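PDB 1YZY: 3-oxo-tetronate kinase from Haemophilus influenzae, which catalyses the ATP-dependent phosphorylation of 3-oxo-tetronate to 3-oxo-tetronate 4-phosphate, a sugar-acid kinase reaction. Local coordinates for residues Ile331-Lys343 / Glu356-Thr368. Sequence-based numbering, arbitrary orientation.
Sequences IENTFAKLAAKLK and ETSSIVVQELGFT
A336 CB meets I360 CG1 at 3.9 Å in a worked example of two helices closing up over a small side chain: the CA atoms of A336 and V361 are 5.1 Å apart, and the axes of 331-343 and 356-365 approach to 8.5 Å at a crossing angle of -42°. I360 holds CG1 anti to its backbone N (chi1 -152°), which brings that branch to both A336 CB and E332 O. On the buried side V361 CG1 packs against A339 CB, while L365 CD2 reaches backbone, 3.5 Å from A339 O. Further toward the N-terminal ends, T357 CG2 makes a CH-pi contact over one face of the F335 ring, 4.2 Å from its centroid. Both helices belong to the nucleotide-binding C-terminal domain, where strand 349-353 connects them; F335 and L338 rest on its neighbour 248-252, S358 and V362 on its other neighbour, 391-395. E356 and T357 probably contribute to the ATP site, as in related kinases. The outer flank keeps one tight spot, where E364, bent at chi2, sets CG 3.0 Å from A336 O. The solvent-facing ends are looser. There the E332 and E356 carboxylates, planes 88° apart, bring their OE2 atoms to 3.0 Å, two acceptors with no hydrogen bond between them. At the other end K343 and L365 run antiparallel alongside one another, K343 CD 4.1 Å from L365 CD2, and K343 NZ forms a salt bridge with E388.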
# COMPACT_ATOMS: atom_id res chain seq x y z
N ILE A 331 11.34 -23.41 -3.30
CA ILE A 331 11.93 -22.08 -3.16
C ILE A 331 11.32 -21.29 -2.00
O ILE A 331 12.04 -20.67 -1.22
CB ILE A 331 11.78 -21.27 -4.49
CG1 ILE A 331 12.59 -21.94 -5.59
CG2 ILE A 331 12.24 -19.84 -4.31
CD1 ILE A 331 12.38 -21.35 -6.96
N GLU A 332 9.99 -21.26 -1.93
CA GLU A 332 9.28 -20.55 -0.87
C GLU A 332 9.52 -21.13 0.52
O GLU A 332 9.67 -20.39 1.49
CB GLU A 332 7.78 -20.55 -1.15
CG GLU A 332 7.36 -19.62 -2.28
CD GLU A 332 5.88 -19.77 -2.65
OE1 GLU A 332 5.07 -20.18 -1.78
OE2 GLU A 332 5.54 -19.46 -3.81
N ASN A 333 9.48 -22.45 0.64
CA ASN A 333 9.72 -23.12 1.91
C ASN A 333 11.15 -22.89 2.38
O ASN A 333 11.41 -22.76 3.58
CB ASN A 333 9.46 -24.63 1.80
CG ASN A 333 7.99 -24.98 1.81
OD1 ASN A 333 7.20 -24.41 2.57
ND2 ASN A 333 7.61 -25.95 0.99
N THR A 334 12.09 -22.85 1.44
CA THR A 334 13.50 -22.64 1.76
C THR A 334 13.77 -21.25 2.31
O THR A 334 14.43 -21.10 3.34
CB THR A 334 14.43 -22.93 0.54
OG1 THR A 334 14.34 -24.32 0.18
CG2 THR A 334 15.87 -22.62 0.90
N PHE A 335 13.29 -20.22 1.61
CA PHE A 335 13.48 -18.84 2.06
C PHE A 335 12.82 -18.65 3.42
O PHE A 335 13.37 -18.00 4.31
CB PHE A 335 12.87 -17.85 1.06
CG PHE A 335 13.75 -17.54 -0.12
CD1 PHE A 335 15.04 -17.05 0.07
CD2 PHE A 335 13.27 -17.69 -1.42
CE1 PHE A 335 15.84 -16.72 -1.03
CE2 PHE A 335 14.06 -17.36 -2.51
CZ PHE A 335 15.35 -16.87 -2.32
N ALA A 336 11.62 -19.19 3.57
CA ALA A 336 10.87 -19.08 4.80
C ALA A 336 11.60 -19.71 5.98
O ALA A 336 11.68 -19.11 7.05
CB ALA A 336 9.51 -19.72 4.64
N LYS A 337 12.09 -20.93 5.79
CA LYS A 337 12.79 -21.60 6.88
C LYS A 337 14.17 -21.00 7.18
O LYS A 337 14.64 -21.04 8.32
CB LYS A 337 12.87 -23.11 6.63
CG LYS A 337 11.55 -23.81 6.94
CD LYS A 337 11.62 -25.31 6.65
CE LYS A 337 10.25 -25.96 6.88
NZ LYS A 337 10.19 -27.37 6.40
N LEU A 338 14.79 -20.42 6.15
CA LEU A 338 16.09 -19.78 6.31
C LEU A 338 15.90 -18.47 7.04
O LEU A 338 16.65 -18.15 7.97
CB LEU A 338 16.72 -19.53 4.95
CG LEU A 338 18.06 -18.77 4.86
CD1 LEU A 338 19.15 -19.46 5.67
CD2 LEU A 338 18.47 -18.66 3.40
N ALA A 339 14.90 -17.70 6.63
CA ALA A 339 14.61 -16.41 7.24
C ALA A 339 14.29 -16.55 8.72
O ALA A 339 14.59 -15.67 9.51
CB ALA A 339 13.46 -15.74 6.53
N ALA A 340 13.61 -17.64 9.07
CA ALA A 340 13.26 -17.90 10.46
C ALA A 340 14.50 -18.23 11.29
O ALA A 340 14.62 -17.81 12.44
CB ALA A 340 12.26 -19.03 10.55
N LYS A 341 15.42 -18.99 10.69
CA LYS A 341 16.67 -19.36 11.37
C LYS A 341 17.58 -18.15 11.53
O LYS A 341 18.21 -17.99 12.58
CB LYS A 341 17.40 -20.47 10.60
CG LYS A 341 16.62 -21.79 10.53
CD LYS A 341 17.44 -22.91 9.90
CE LYS A 341 18.09 -23.82 10.94
NZ LYS A 341 19.11 -23.14 11.80
N LEU A 342 17.65 -17.32 10.50
CA LEU A 342 18.48 -16.12 10.53
C LEU A 342 17.99 -15.13 11.57
O LEU A 342 18.80 -14.46 12.22
CB LEU A 342 18.54 -15.46 9.15
CG LEU A 342 19.17 -16.26 8.01
CD1 LEU A 342 18.96 -15.55 6.70
CD2 LEU A 342 20.65 -16.49 8.28
N LYS A 343 16.68 -15.01 11.73
CA LYS A 343 16.13 -14.08 12.71
C LYS A 343 16.46 -14.55 14.12
O LYS A 343 16.75 -13.73 15.00
CB LYS A 343 14.61 -13.92 12.56
CG LYS A 343 14.07 -12.70 13.31
CD LYS A 343 12.55 -12.70 13.41
CE LYS A 343 12.07 -13.62 14.52
NZ LYS A 343 10.59 -13.71 14.58
N GLU A 356 5.92 -13.12 -4.17
CA GLU A 356 5.75 -14.33 -3.36
C GLU A 356 6.82 -14.49 -2.29
O GLU A 356 6.52 -14.90 -1.16
CB GLU A 356 5.71 -15.55 -4.30
CG GLU A 356 4.93 -15.39 -5.59
CD GLU A 356 4.78 -16.76 -6.27
OE1 GLU A 356 3.73 -17.00 -6.89
OE2 GLU A 356 5.71 -17.58 -6.18
N THR A 357 8.08 -14.22 -2.64
CA THR A 357 9.19 -14.33 -1.70
C THR A 357 8.99 -13.40 -0.49
O THR A 357 9.24 -13.78 0.65
CB THR A 357 10.55 -14.02 -2.37
OG1 THR A 357 10.77 -14.93 -3.45
CG2 THR A 357 11.69 -14.15 -1.37
N SER A 358 8.52 -12.18 -0.75
CA SER A 358 8.29 -11.22 0.32
C SER A 358 7.15 -11.65 1.25
O SER A 358 7.25 -11.50 2.47
CB SER A 358 7.97 -9.83 -0.27
OG SER A 358 9.02 -9.38 -1.10
N SER A 359 6.06 -12.14 0.67
CA SER A 359 4.90 -12.58 1.44
C SER A 359 5.25 -13.73 2.37
O SER A 359 4.89 -13.71 3.55
CB SER A 359 3.75 -13.00 0.51
OG SER A 359 3.19 -11.89 -0.17
N ILE A 360 5.95 -14.73 1.83
CA ILE A 360 6.35 -15.92 2.58
C ILE A 360 7.27 -15.60 3.77
O ILE A 360 7.08 -16.16 4.86
CB ILE A 360 7.00 -16.99 1.63
CG1 ILE A 360 6.77 -18.39 2.19
CG2 ILE A 360 8.49 -16.72 1.42
CD1 ILE A 360 5.35 -18.88 2.03
N VAL A 361 8.24 -14.71 3.56
CA VAL A 361 9.17 -14.30 4.60
C VAL A 361 8.48 -13.50 5.71
O VAL A 361 8.84 -13.62 6.89
CB VAL A 361 10.36 -13.49 4.01
CG1 VAL A 361 11.18 -12.85 5.11
CG2 VAL A 361 11.23 -14.40 3.18
N VAL A 362 7.53 -12.64 5.34
CA VAL A 362 6.79 -11.86 6.31
C VAL A 362 5.85 -12.80 7.07
O VAL A 362 5.60 -12.62 8.26
CB VAL A 362 5.94 -10.76 5.61
CG1 VAL A 362 4.90 -10.16 6.57
CG2 VAL A 362 6.84 -9.68 5.06
N GLN A 363 5.30 -13.77 6.35
CA GLN A 363 4.38 -14.76 6.93
C GLN A 363 5.08 -15.61 7.98
O GLN A 363 4.55 -15.82 9.08
CB GLN A 363 3.83 -15.67 5.83
CG GLN A 363 2.86 -16.73 6.34
CD GLN A 363 2.28 -17.58 5.24
OE1 GLN A 363 1.16 -17.33 4.78
NE2 GLN A 363 3.02 -18.59 4.81
N GLU A 364 6.25 -16.12 7.62
CA GLU A 364 7.05 -16.95 8.51
C GLU A 364 7.49 -16.21 9.77
O GLU A 364 7.37 -16.74 10.88
CB GLU A 364 8.28 -17.46 7.75
CG GLU A 364 9.09 -18.49 8.51
CD GLU A 364 8.32 -19.77 8.76
OE1 GLU A 364 7.94 -20.44 7.78
OE2 GLU A 364 8.11 -20.12 9.94
N LEU A 365 8.02 -15.00 9.61
CA LEU A 365 8.47 -14.21 10.76
C LEU A 365 7.31 -13.80 11.67
O LEU A 365 7.51 -13.42 12.82
CB LEU A 365 9.29 -13.00 10.29
CG LEU A 365 10.46 -13.31 9.34
CD1 LEU A 365 11.25 -12.04 9.08
CD2 LEU A 365 11.36 -14.40 9.91
N GLY A 366 6.09 -13.90 11.14
CA GLY A 366 4.89 -13.60 11.90
C GLY A 366 4.48 -12.15 12.12
O GLY A 366 3.74 -11.86 13.05
N PHE A 367 4.92 -11.26 11.24
CA PHE A 367 4.60 -9.83 11.37
C PHE A 367 3.20 -9.48 10.84
O PHE A 367 2.82 -9.89 9.75
CB PHE A 367 5.67 -9.01 10.66
CG PHE A 367 7.06 -9.29 11.15
CD1 PHE A 367 7.31 -9.50 12.51
CD2 PHE A 367 8.12 -9.34 10.26
CE1 PHE A 367 8.59 -9.76 12.97
CE2 PHE A 367 9.42 -9.59 10.71
CZ PHE A 367 9.65 -9.80 12.07
N THR A 368 2.47 -8.71 11.63
CA THR A 368 1.10 -8.32 11.32
C THR A 368 0.94 -6.87 10.85
O THR A 368 -0.14 -6.47 10.42
CB THR A 368 0.20 -8.50 12.55
OG1 THR A 368 0.68 -7.68 13.62
CG2 THR A 368 0.20 -9.96 13.01